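Local coordinates for protein mannose recognizing lectin (Marasmius oreades, PDB 4TKC) that binds mannose in pockets at the surface of a bulb-type lectin domain and probably acts as a fungal carbohydrate-recognising lectin, at residues G38-F43 with T77-T82; S59-K62 with N68-G71; V103-K106 with A110-H113. One frame throughout, in Å; residues are numbered along the deposited sequence.

Contact 1: G38-F43 with T77-T82; sequences GNIQLF and TAVWHT. With BMA (beta-D-mannopyranose), chain B.
The indole of W80 meets I40 at a slant. CD1 of I40 lies 4.2 Å from CE3 of W80, on the six-membered part of the ring. The same indole also meets the ring of W51, with the two planes at about 60°. The second flat group, the imidazole of H81, has O6 of the bound beta-D-mannopyranose over the centre of one face.

The fold is the three-sheet beta-prism of the bulb-type lectins. This contact joins two of its sheets, one holding strand 40-44 and the other strand 78-81. No hydrogen bond crosses between the segments. CA of I40 and CA of W80 are 9.0 Å apart, so side chains bridge the gap.

I40 does most of the bridging. Its CG1 is anti to the carbonyl carbon (chi1 -56°) and the chain stays extended through chi2 (170°), which carries CD1 across to the other sheet. There it meets V79 as well as W80, with CD1 of I40 4.5 Å from CG2 of V79. V79 and W80 both face G71 in a classic beta bulge. The bulge brings these two consecutive side chains to the same side, toward I40 in the other sheet.

F32 and A58 also touch I40, while V53 and C69 touch W80, so these neighbours of the I40-W80 pair are apolar. K56 NZ is hydrogen-bonded to the carbonyl oxygen of V79.

The other side of strand 78-81 serves the sugar pocket, to which A78 and H81 belong. CB of A78 packs 3.5 Å from C6 of the mannose.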
ATOM      1  N   GLY A  38       2.385  13.166   9.534  1.00 18.48           N
ATOM      2  CA  GLY A  38       1.023  12.634   9.638  1.00 20.23           C
ATOM      3  C   GLY A  38      -0.046  13.501   8.993  1.00 16.91           C
ATOM      4  O   GLY A  38      -1.231  13.414   9.330  1.00 17.49           O
ATOM      5  N   ASN A  39       0.358  14.251   7.975  1.00 15.99           N
ATOM      6  CA  ASN A  39      -0.633  14.973   7.213  1.00 16.45           C
ATOM      7  C   ASN A  39      -0.931  14.358   5.855  1.00 16.50           C
ATOM      8  O   ASN A  39      -0.084  13.685   5.269  1.00 19.09           O
ATOM      9  CB  ASN A  39      -0.234  16.446   7.035  1.00 19.33           C
ATOM     10  CG  ASN A  39      -0.001  17.128   8.365  1.00 20.57           C
ATOM     11  OD1 ASN A  39      -0.739  16.891   9.314  1.00 19.75           O
ATOM     12  ND2 ASN A  39       1.085  17.868   8.480  1.00 24.41           N
ATOM     13  N   ILE A  40      -2.164  14.551   5.395  1.00 16.67           N
ATOM     14  CA  ILE A  40      -2.617  14.080   4.096  1.00 16.35           C
ATOM     15  C   ILE A  40      -2.806  15.318   3.194  1.00 17.60           C
ATOM     16  O   ILE A  40      -3.616  16.214   3.493  1.00 17.22           O
ATOM     17  CB  ILE A  40      -3.948  13.321   4.189  1.00 16.01           C
ATOM     18  CG1 ILE A  40      -3.830  12.155   5.187  1.00 16.28           C
ATOM     19  CG2 ILE A  40      -4.353  12.789   2.831  1.00 15.06           C
ATOM     20  CD1 ILE A  40      -5.158  11.519   5.510  1.00 17.87           C
ATOM     21  N   GLN A  41      -1.963  15.412   2.168  1.00 16.21           N
ATOM     22  CA  GLN A  41      -1.836  16.713   1.456  1.00 16.16           C
ATOM     23  C   GLN A  41      -1.721  16.522  -0.042  1.00 16.56           C
ATOM     24  O   GLN A  41      -0.953  15.699  -0.539  1.00 19.74           O
ATOM     25  CB  GLN A  41      -0.601  17.449   1.975  1.00 18.29           C
ATOM     26  CG  GLN A  41      -0.637  17.694   3.467  1.00 20.55           C
ATOM     27  CD  GLN A  41       0.536  18.501   3.959  1.00 20.00           C
ATOM     28  OE1 GLN A  41       1.651  18.350   3.482  1.00 23.47           O
ATOM     29  NE2 GLN A  41       0.273  19.407   4.911  1.00 22.07           N
ATOM     30  N   LEU A  42      -2.436  17.398  -0.752  1.00 18.74           N
ATOM     31  CA  LEU A  42      -2.426  17.435  -2.200  1.00 17.19           C
ATOM     32  C   LEU A  42      -1.705  18.729  -2.563  1.00 15.76           C
ATOM     33  O   LEU A  42      -2.201  19.843  -2.280  1.00 15.36           O
ATOM     34  CB  LEU A  42      -3.859  17.485  -2.760  1.00 15.44           C
ATOM     35  CG  LEU A  42      -4.009  17.380  -4.278  1.00 16.62           C
ATOM     36  CD1 LEU A  42      -3.574  15.999  -4.764  1.00 17.05           C
ATOM     37  CD2 LEU A  42      -5.439  17.707  -4.701  1.00 15.99           C
ATOM     38  N   PHE A  43      -0.594  18.608  -3.286  1.00 16.59           N
ATOM     39  CA  PHE A  43       0.266  19.748  -3.628  1.00 16.62           C
ATOM     40  C   PHE A  43       0.415  19.889  -5.134  1.00 13.66           C
ATOM     41  O   PHE A  43       0.451  18.929  -5.899  1.00 17.52           O
ATOM     42  CB  PHE A  43       1.662  19.537  -2.985  1.00 18.96           C
ATOM     43  CG  PHE A  43       1.840  20.238  -1.667  1.00 19.63           C
ATOM     44  CD1 PHE A  43       1.453  19.641  -0.472  1.00 22.03           C
ATOM     45  CD2 PHE A  43       2.332  21.524  -1.625  1.00 20.22           C
ATOM     46  CE1 PHE A  43       1.568  20.317   0.733  1.00 23.49           C
ATOM     47  CE2 PHE A  43       2.451  22.208  -0.431  1.00 22.22           C
ATOM     48  CZ  PHE A  43       2.069  21.609   0.749  1.00 25.47           C
ATOM     49  N   THR A  77      -7.679   4.056  13.788  1.00 17.54           N
ATOM     50  CA  THR A  77      -8.808   5.011  13.863  1.00 16.59           C
ATOM     51  C   THR A  77      -8.886   5.836  12.583  1.00 14.29           C
ATOM     52  O   THR A  77      -7.875   6.326  12.123  1.00 16.61           O
ATOM     53  CB  THR A  77      -8.664   5.948  15.089  1.00 16.91           C
ATOM     54  OG1 THR A  77      -8.514   5.150  16.271  1.00 18.31           O
ATOM     55  CG2 THR A  77      -9.862   6.876  15.244  1.00 17.26           C
ATOM     56  N   ALA A  78     -10.085   5.921  12.006  1.00 14.00           N
ATOM     57  CA  ALA A  78     -10.294   6.743  10.797  1.00 15.83           C
ATOM     58  C   ALA A  78     -10.156   8.245  11.074  1.00 14.59           C
ATOM     59  O   ALA A  78     -10.696   8.720  12.061  1.00 18.32           O
ATOM     60  CB  ALA A  78     -11.638   6.419  10.169  1.00 16.53           C
ATOM     61  N   VAL A  79      -9.264   8.895  10.334  1.00 15.37           N
ATOM     62  CA  VAL A  79      -9.105  10.342  10.466  1.00 15.62           C
ATOM     63  C   VAL A  79      -9.629  11.119   9.259  1.00 15.36           C
ATOM     64  O   VAL A  79      -9.679  12.350   9.282  1.00 18.83           O
ATOM     65  CB  VAL A  79      -7.645  10.772  10.737  1.00 16.20           C
ATOM     66  CG1 VAL A  79      -7.108  10.111  12.011  1.00 17.99           C
ATOM     67  CG2 VAL A  79      -6.753  10.451   9.539  1.00 20.13           C
ATOM     68  N   TRP A  80     -10.027  10.417   8.207  1.00 15.75           N
ATOM     69  CA  TRP A  80     -10.567  11.063   6.971  1.00 14.86           C
ATOM     70  C   TRP A  80     -11.301  10.002   6.176  1.00 14.54           C
ATOM     71  O   TRP A  80     -10.864   8.845   6.162  1.00 15.77           O
ATOM     72  CB  TRP A  80      -9.435  11.572   6.094  1.00 16.92           C
ATOM     73  CG  TRP A  80      -9.900  11.994   4.700  1.00 17.71           C
ATOM     74  CD1 TRP A  80     -10.818  12.969   4.379  1.00 20.10           C
ATOM     75  CD2 TRP A  80      -9.404  11.475   3.464  1.00 15.56           C
ATOM     76  NE1 TRP A  80     -10.965  13.023   3.006  1.00 19.34           N
ATOM     77  CE2 TRP A  80     -10.080  12.156   2.419  1.00 17.93           C
ATOM     78  CE3 TRP A  80      -8.414  10.504   3.141  1.00 19.35           C
ATOM     79  CZ2 TRP A  80      -9.840  11.892   1.081  1.00 16.62           C
ATOM     80  CZ3 TRP A  80      -8.134  10.277   1.806  1.00 17.81           C
ATOM     81  CH2 TRP A  80      -8.850  10.993   0.779  1.00 19.36           C
ATOM     82  N   HIS A  81     -12.446  10.286   5.591  1.00 15.91           N
ATOM     83  CA  HIS A  81     -13.041   9.352   4.663  1.00 16.15           C
ATOM     84  C   HIS A  81     -13.895  10.077   3.641  1.00 16.29           C
ATOM     85  O   HIS A  81     -14.450  11.144   3.907  1.00 18.60           O
ATOM     86  CB  HIS A  81     -13.804   8.237   5.399  1.00 24.48           C
ATOM     87  CG  HIS A  81     -14.897   8.733   6.273  1.00 24.33           C
ATOM     88  ND1 HIS A  81     -16.230   8.639   5.924  1.00 50.59           N
ATOM     89  CD2 HIS A  81     -14.863   9.334   7.484  1.00 25.08           C
ATOM     90  CE1 HIS A  81     -16.973   9.159   6.886  1.00 30.71           C
ATOM     91  NE2 HIS A  81     -16.165   9.624   7.826  1.00 52.99           N
ATOM     92  N   THR A  82     -13.867   9.561   2.424  1.00 15.41           N
ATOM     93  CA  THR A  82     -14.659  10.085   1.304  1.00 15.89           C
ATOM     94  C   THR A  82     -16.138   9.689   1.354  1.00 16.32           C
ATOM     95  O   THR A  82     -16.973  10.323   0.690  1.00 19.15           O
ATOM     96  CB  THR A  82     -14.067   9.651  -0.034  1.00 14.47           C
ATOM     97  OG1 THR A  82     -14.018   8.204  -0.052  1.00 15.17           O
ATOM     98  CG2 THR A  82     -12.630  10.165  -0.160  1.00 16.17           C
TER
HETATM   99  C1  BMA B 201     -16.874   2.557   7.244  1.00 28.12           C
HETATM  100  C2  BMA B 201     -15.896   1.616   6.548  1.00 23.92           C
HETATM  101  C3  BMA B 201     -14.694   1.470   7.465  1.00 26.76           C
HETATM  102  C4  BMA B 201     -14.107   2.842   7.836  1.00 30.71           C
HETATM  103  C5  BMA B 201     -15.175   3.779   8.410  1.00 31.78           C
HETATM  104  C6  BMA B 201     -14.569   5.139   8.754  1.00 32.79           C
HETATM  105  O1  BMA B 201     -18.007   2.643   6.374  1.00 29.53           O
HETATM  106  O2  BMA B 201     -15.552   2.109   5.247  1.00 25.95           O
HETATM  107  O3  BMA B 201     -13.741   0.630   6.808  1.00 26.37           O
HETATM  108  O4  BMA B 201     -13.063   2.698   8.802  1.00 31.00           O
HETATM  109  O5  BMA B 201     -16.242   3.835   7.455  1.00 40.78           O
HETATM  110  O6  BMA B 201     -15.380   6.257   8.353  1.00 44.55           O

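Contact 2: S59-K62 with N68-G71; sequences SFVK and NCVG. With BMA (beta-D-mannopyranose), chain B.
K62 and V70 form the hydrogen-bonded pair of this antiparallel hairpin. K62 N donates to V70 O at 2.8 Å, and V70 N returns a bond to K62 O at 2.9 Å. The next pair, V61 with G71, is non-hydrogen-bonded. The hairpin belongs to one sheet of a beta-prism lectin fold. Segment 68-71 carries part of the QxDxNxVxY mannose-binding motif, with N68, just before the strand, as its asparagine and V70 as its valine.

N68 can be followed from backbone to tip. Its CB lies 3.4 Å from O2 of the beta-D-mannopyranose. CG is anti to the backbone N (chi1 -150°), and the amide it carries splits its two ends between sugar and protein. ND2 donates to O2 of the mannose at 3.1 Å with a nearly straight bond of 166°. OD1 takes weak hydrogen bonds from the backbone N atoms of A83 and T84, and these probably help fix the rotation of the amide. D66 OD2, Q64 OE1, Y72 OH and N85 OD1 also bond the sugar.

V61 and C69 pack inside the prism, where W80 touches both. CG1 of V61 meets SG of C69 at 3.9 Å. V70 and K62 lie on the opposite face of the sheet. The K62 chain runs extended beyond CG and leads away from the hairpin. Its NZ is hydrogen-bonded to the carbonyl oxygen of P6 of the second subunit, so the first strand also contributes to the dimer.

Near S59 and F60 the strand is disturbed by a classic beta bulge opposite Y72, whose ring meets that of F60. The backbones come close at G71, where its CA makes a CA-H...O contact of 3.3 Å with F60 O.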
ATOM      1  N   SER A  59      -1.453   7.822   9.506  1.00 14.86           N
ATOM      2  CA  SER A  59      -0.433   6.848   9.165  1.00 15.65           C
ATOM      3  C   SER A  59      -0.524   6.395   7.701  1.00 14.51           C
ATOM      4  O   SER A  59       0.491   6.123   7.047  1.00 16.13           O
ATOM      5  CB  SER A  59      -0.594   5.656  10.093  1.00 16.59           C
ATOM      6  OG  SER A  59       0.342   4.633   9.854  1.00 17.00           O
ATOM      7  N   PHE A  60      -1.738   6.231   7.198  1.00 14.14           N
ATOM      8  CA  PHE A  60      -1.883   5.743   5.836  1.00 13.89           C
ATOM      9  C   PHE A  60      -3.279   6.115   5.288  1.00 13.52           C
ATOM     10  O   PHE A  60      -4.204   6.321   6.065  1.00 13.80           O
ATOM     11  CB  PHE A  60      -1.571   4.208   5.740  1.00 13.78           C
ATOM     12  CG  PHE A  60      -2.533   3.342   6.492  1.00 14.42           C
ATOM     13  CD1 PHE A  60      -2.242   2.954   7.792  1.00 15.15           C
ATOM     14  CD2 PHE A  60      -3.632   2.769   5.862  1.00 15.02           C
ATOM     15  CE1 PHE A  60      -3.094   2.125   8.486  1.00 15.33           C
ATOM     16  CE2 PHE A  60      -4.488   1.929   6.569  1.00 16.29           C
ATOM     17  CZ  PHE A  60      -4.215   1.620   7.885  1.00 14.35           C
ATOM     18  N   VAL A  61      -3.389   6.039   3.962  1.00 13.63           N
ATOM     19  CA  VAL A  61      -4.648   6.139   3.231  1.00 13.54           C
ATOM     20  C   VAL A  61      -4.894   4.836   2.462  1.00 13.24           C
ATOM     21  O   VAL A  61      -3.974   4.325   1.828  1.00 15.31           O
ATOM     22  CB  VAL A  61      -4.563   7.319   2.232  1.00 15.84           C
ATOM     23  CG1 VAL A  61      -5.697   7.314   1.212  1.00 17.00           C
ATOM     24  CG2 VAL A  61      -4.584   8.646   2.977  1.00 15.91           C
ATOM     25  N   LYS A  62      -6.114   4.311   2.544  1.00 13.74           N
ATOM     26  CA  LYS A  62      -6.454   3.073   1.881  1.00 13.23           C
ATOM     27  C   LYS A  62      -7.726   3.301   1.061  1.00 13.65           C
ATOM     28  O   LYS A  62      -8.768   3.698   1.616  1.00 15.38           O
ATOM     29  CB  LYS A  62      -6.659   1.956   2.932  1.00 15.27           C
ATOM     30  CG  LYS A  62      -6.963   0.582   2.323  1.00 16.62           C
ATOM     31  CD  LYS A  62      -6.766  -0.502   3.372  1.00 15.18           C
ATOM     32  CE  LYS A  62      -6.742  -1.902   2.785  1.00 16.20           C
ATOM     33  NZ  LYS A  62      -6.704  -3.006   3.797  1.00 19.18           N
ATOM     34  N   ASN A  68     -15.051   2.896   0.047  1.00 14.26           N
ATOM     35  CA  ASN A  68     -14.649   4.021   0.888  1.00 14.43           C
ATOM     36  C   ASN A  68     -13.156   4.252   0.790  1.00 14.53           C
ATOM     37  O   ASN A  68     -12.404   3.285   0.836  1.00 16.59           O
ATOM     38  CB  ASN A  68     -15.084   3.849   2.355  1.00 13.99           C
ATOM     39  CG  ASN A  68     -15.349   5.170   3.083  1.00 17.53           C
ATOM     40  OD1 ASN A  68     -15.295   6.278   2.512  1.00 18.36           O
ATOM     41  ND2 ASN A  68     -15.650   5.046   4.389  1.00 20.51           N
ATOM     42  N   CYS A  69     -12.732   5.508   0.654  1.00 13.97           N
ATOM     43  CA  CYS A  69     -11.334   5.890   0.717  1.00 14.64           C
ATOM     44  C   CYS A  69     -11.038   6.553   2.054  1.00 15.28           C
ATOM     45  O   CYS A  69     -11.674   7.543   2.404  1.00 15.95           O
ATOM     46  CB  CYS A  69     -10.943   6.817  -0.442  1.00 17.27           C
ATOM     47  SG  CYS A  69      -9.179   7.174  -0.479  1.00 18.34           S
ATOM     48  N   VAL A  70     -10.134   5.942   2.841  1.00 16.62           N
ATOM     49  CA  VAL A  70     -10.067   6.221   4.263  1.00 13.88           C
ATOM     50  C   VAL A  70      -8.640   6.499   4.654  1.00 13.21           C
ATOM     51  O   VAL A  70      -7.755   5.695   4.368  1.00 15.45           O
ATOM     52  CB  VAL A  70     -10.683   5.098   5.122  1.00 16.29           C
ATOM     53  CG1 VAL A  70     -10.852   5.563   6.551  1.00 16.61           C
ATOM     54  CG2 VAL A  70     -12.027   4.652   4.559  1.00 15.41           C
ATOM     55  N   GLY A  71      -8.444   7.547   5.451  1.00 13.52           N
ATOM     56  CA  GLY A  71      -7.171   7.802   6.118  1.00 13.64           C
ATOM     57  C   GLY A  71      -7.272   7.322   7.565  1.00 14.42           C
ATOM     58  O   GLY A  71      -8.328   7.439   8.205  1.00 16.36           O
TER
HETATM   59  C1  BMA B 201     -16.874   2.557   7.244  1.00 28.12           C
HETATM   60  C2  BMA B 201     -15.896   1.616   6.548  1.00 23.92           C
HETATM   61  C3  BMA B 201     -14.694   1.470   7.465  1.00 26.76           C
HETATM   62  C4  BMA B 201     -14.107   2.842   7.836  1.00 30.71           C
HETATM   63  C5  BMA B 201     -15.175   3.779   8.410  1.00 31.78           C
HETATM   64  C6  BMA B 201     -14.569   5.139   8.754  1.00 32.79           C
HETATM   65  O1  BMA B 201     -18.007   2.643   6.374  1.00 29.53           O
HETATM   66  O2  BMA B 201     -15.552   2.109   5.247  1.00 25.95           O
HETATM   67  O3  BMA B 201     -13.741   0.630   6.808  1.00 26.37           O
HETATM   68  O4  BMA B 201     -13.063   2.698   8.802  1.00 31.00           O
HETATM   69  O5  BMA B 201     -16.242   3.835   7.455  1.00 40.78           O
HETATM   70  O6  BMA B 201     -15.380   6.257   8.353  1.00 44.55           O

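Contact 3: V103-K106 with A110-H113; sequences VYAK and AVWH. With MAN (alpha-D-mannopyranose), chain D.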
ATOM      1  N   VAL A 103     -12.301  10.179  -6.536  1.00 14.33           N
ATOM      2  CA  VAL A 103     -12.729   8.759  -6.366  1.00 14.74           C
ATOM      3  C   VAL A 103     -13.706   8.458  -7.487  1.00 15.71           C
ATOM      4  O   VAL A 103     -14.779   9.097  -7.588  1.00 17.37           O
ATOM      5  CB  VAL A 103     -13.412   8.470  -5.023  1.00 15.19           C
ATOM      6  CG1 VAL A 103     -13.858   7.013  -4.994  1.00 16.04           C
ATOM      7  CG2 VAL A 103     -12.478   8.768  -3.844  1.00 15.07           C
ATOM      8  N   TYR A 104     -13.286   7.598  -8.390  1.00 15.09           N
ATOM      9  CA  TYR A 104     -14.089   7.091  -9.475  1.00 16.18           C
ATOM     10  C   TYR A 104     -14.683   5.725  -9.143  1.00 14.87           C
ATOM     11  O   TYR A 104     -13.962   4.813  -8.663  1.00 16.41           O
ATOM     12  CB  TYR A 104     -13.253   6.951 -10.746  1.00 15.89           C
ATOM     13  CG  TYR A 104     -12.930   8.262 -11.450  1.00 16.12           C
ATOM     14  CD1 TYR A 104     -13.909   8.976 -12.168  1.00 16.21           C
ATOM     15  CD2 TYR A 104     -11.675   8.814 -11.356  1.00 14.93           C
ATOM     16  CE1 TYR A 104     -13.600  10.167 -12.779  1.00 16.72           C
ATOM     17  CE2 TYR A 104     -11.359   9.986 -12.012  1.00 14.98           C
ATOM     18  CZ  TYR A 104     -12.337  10.672 -12.694  1.00 17.61           C
ATOM     19  OH  TYR A 104     -12.061  11.882 -13.316  1.00 16.70           O
ATOM     20  N   ALA A 105     -15.963   5.534  -9.391  1.00 16.73           N
ATOM     21  CA  ALA A 105     -16.630   4.253  -9.424  1.00 19.23           C
ATOM     22  C   ALA A 105     -16.606   3.727 -10.850  1.00 17.40           C
ATOM     23  O   ALA A 105     -16.007   4.362 -11.725  1.00 17.24           O
ATOM     24  CB  ALA A 105     -18.057   4.358  -8.903  1.00 19.09           C
ATOM     25  N   LYS A 106     -17.187   2.540 -11.050  1.00 17.91           N
ATOM     26  CA  LYS A 106     -17.193   1.896 -12.354  1.00 19.08           C
ATOM     27  C   LYS A 106     -17.517   2.875 -13.479  1.00 18.62           C
ATOM     28  O   LYS A 106     -18.347   3.761 -13.327  1.00 21.12           O
ATOM     29  CB  LYS A 106     -18.210   0.747 -12.379  1.00 21.16           C
ATOM     30  CG  LYS A 106     -18.160  -0.123 -13.621  1.00 30.15           C
ATOM     31  CD  LYS A 106     -19.238  -1.198 -13.592  1.00 38.50           C
ATOM     32  CE  LYS A 106     -19.377  -1.886 -14.946  1.00 52.37           C
ATOM     33  NZ  LYS A 106     -20.476  -2.893 -14.974  1.00 58.26           N
ATOM     34  N   ALA A 110     -17.364   9.888 -11.334  1.00 17.11           N
ATOM     35  CA  ALA A 110     -16.772  10.573 -10.208  1.00 15.25           C
ATOM     36  C   ALA A 110     -17.811  10.572  -9.108  1.00 18.02           C
ATOM     37  O   ALA A 110     -18.932  11.075  -9.323  1.00 22.69           O
ATOM     38  CB  ALA A 110     -16.341  12.008 -10.579  1.00 18.15           C
ATOM     39  N   VAL A 111     -17.469  10.005  -7.944  1.00 16.88           N
ATOM     40  CA  VAL A 111     -18.362  10.023  -6.783  1.00 17.44           C
ATOM     41  C   VAL A 111     -17.852  10.858  -5.590  1.00 15.71           C
ATOM     42  O   VAL A 111     -18.550  11.046  -4.593  1.00 18.40           O
ATOM     43  CB  VAL A 111     -18.689   8.587  -6.299  1.00 17.21           C
ATOM     44  CG1 VAL A 111     -19.483   7.860  -7.357  1.00 18.03           C
ATOM     45  CG2 VAL A 111     -17.444   7.729  -5.960  1.00 18.04           C
ATOM     46  N   TRP A 112     -16.642  11.373  -5.728  1.00 16.78           N
ATOM     47  CA  TRP A 112     -16.057  12.282  -4.761  1.00 17.17           C
ATOM     48  C   TRP A 112     -14.851  12.963  -5.420  1.00 15.93           C
ATOM     49  O   TRP A 112     -14.163  12.397  -6.284  1.00 17.89           O
ATOM     50  CB  TRP A 112     -15.620  11.550  -3.485  1.00 19.84           C
ATOM     51  CG  TRP A 112     -15.029  12.428  -2.423  1.00 18.14           C
ATOM     52  CD1 TRP A 112     -15.677  12.946  -1.349  1.00 20.78           C
ATOM     53  CD2 TRP A 112     -13.654  12.851  -2.299  1.00 18.07           C
ATOM     54  NE1 TRP A 112     -14.822  13.704  -0.599  1.00 21.05           N
ATOM     55  CE2 TRP A 112     -13.569  13.646  -1.146  1.00 18.10           C
ATOM     56  CE3 TRP A 112     -12.510  12.692  -3.087  1.00 16.61           C
ATOM     57  CZ2 TRP A 112     -12.372  14.240  -0.736  1.00 19.30           C
ATOM     58  CZ3 TRP A 112     -11.350  13.277  -2.689  1.00 18.73           C
ATOM     59  CH2 TRP A 112     -11.274  14.020  -1.505  1.00 19.43           C
ATOM     60  N   HIS A 113     -14.656  14.227  -5.087  1.00 16.85           N
ATOM     61  CA  HIS A 113     -13.488  14.920  -5.564  1.00 16.31           C
ATOM     62  C   HIS A 113     -13.089  16.040  -4.617  1.00 16.40           C
ATOM     63  O   HIS A 113     -13.912  16.562  -3.816  1.00 22.01           O
ATOM     64  CB  HIS A 113     -13.679  15.375  -7.022  1.00 22.63           C
ATOM     65  CG  HIS A 113     -14.570  16.567  -7.199  1.00 31.87           C
ATOM     66  ND1 HIS A 113     -15.862  16.619  -6.715  1.00 60.52           N
ATOM     67  CD2 HIS A 113     -14.368  17.736  -7.853  1.00 34.61           C
ATOM     68  CE1 HIS A 113     -16.405  17.782  -7.049  1.00 62.65           C
ATOM     69  NE2 HIS A 113     -15.501  18.495  -7.691  1.00 71.60           N
TER
HETATM   70  C1  MAN D 203     -13.508  17.836 -13.347  1.00 18.99           C
HETATM   71  C2  MAN D 203     -12.334  16.993 -13.828  1.00 20.18           C
HETATM   72  C3  MAN D 203     -12.827  15.570 -14.076  1.00 18.07           C
HETATM   73  C4  MAN D 203     -13.486  15.009 -12.804  1.00 17.41           C
HETATM   74  C5  MAN D 203     -14.619  15.939 -12.358  1.00 18.32           C
HETATM   75  C6  MAN D 203     -15.184  15.512 -11.027  1.00 18.97           C
HETATM   76  O1  MAN D 203     -14.456  17.994 -14.383  1.00 22.40           O
HETATM   77  O2  MAN D 203     -11.330  17.058 -12.854  1.00 16.87           O
HETATM   78  O3  MAN D 203     -11.716  14.776 -14.428  1.00 17.98           O
HETATM   79  O4  MAN D 203     -13.976  13.705 -13.068  1.00 17.45           O
HETATM   80  O5  MAN D 203     -14.155  17.284 -12.233  1.00 18.61           O
HETATM   81  O6  MAN D 203     -16.338  16.268 -10.730  1.00 24.91           O
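V103 and W112 meet through trans side chains. CG1 of V103 (chi1 177°) and CG of W112 (chi1 -179°) are each anti to their own backbone N. The other methyl of V103, CG2, thereby reaches CE3 of W112 at 4.0 Å, while CG1 of V103 packs 3.8 Å from CG2 of V111. In Y104, CG is anti to the carbonyl carbon, and the ring passes near A110, with CE1 of Y104 4.0 Å from CB of A110.

The Y104 OH shares a hydrogen bond of 2.7 Å with O4 of the alpha-D-mannopyranose, and it is also bonded to Q96 NE2. O6 of the sugar lies over the centre of one face of the H113 ring.

The backbone has a classic beta bulge, with V111 and W112 both facing V103. V103 O takes a 2.9 Å bond from V111 N and a weak one from W112 N. V103 N donates to W112 O at 2.9 Å.

Strand 109-113 is outermost in its four-stranded antiparallel beta-prism sheet within this chain, and 101-105 is an inner strand. Strand 92-95 flanks strand 101-105 and supplies L93 against V103, while W112 packs on T82 and T84 beyond strand 78-81.

From the N terminus, 38-43 comes first and leaves contact 1 open. The chain runs through 59-62 and turns back at 68-71, closing contact 2 as a hairpin. Only then does 77-82 arrive to close contact 1, so contact 2 lies within its span. Contact 3 follows as a second hairpin. Strand 78-81 of contact 1 lies beside strand 69-72 of contact 2 in one sheet, while 40-44 belongs to a second. V79 N is 2.7 Å from G71 O in a probable hydrogen bond, and both contacts reach the same beta-mannose. Contact 3 belongs to a third. It meets contact 1 where CZ2 of W80 lies 3.6 Å from CH2 of W112. Together they tie all three sheets.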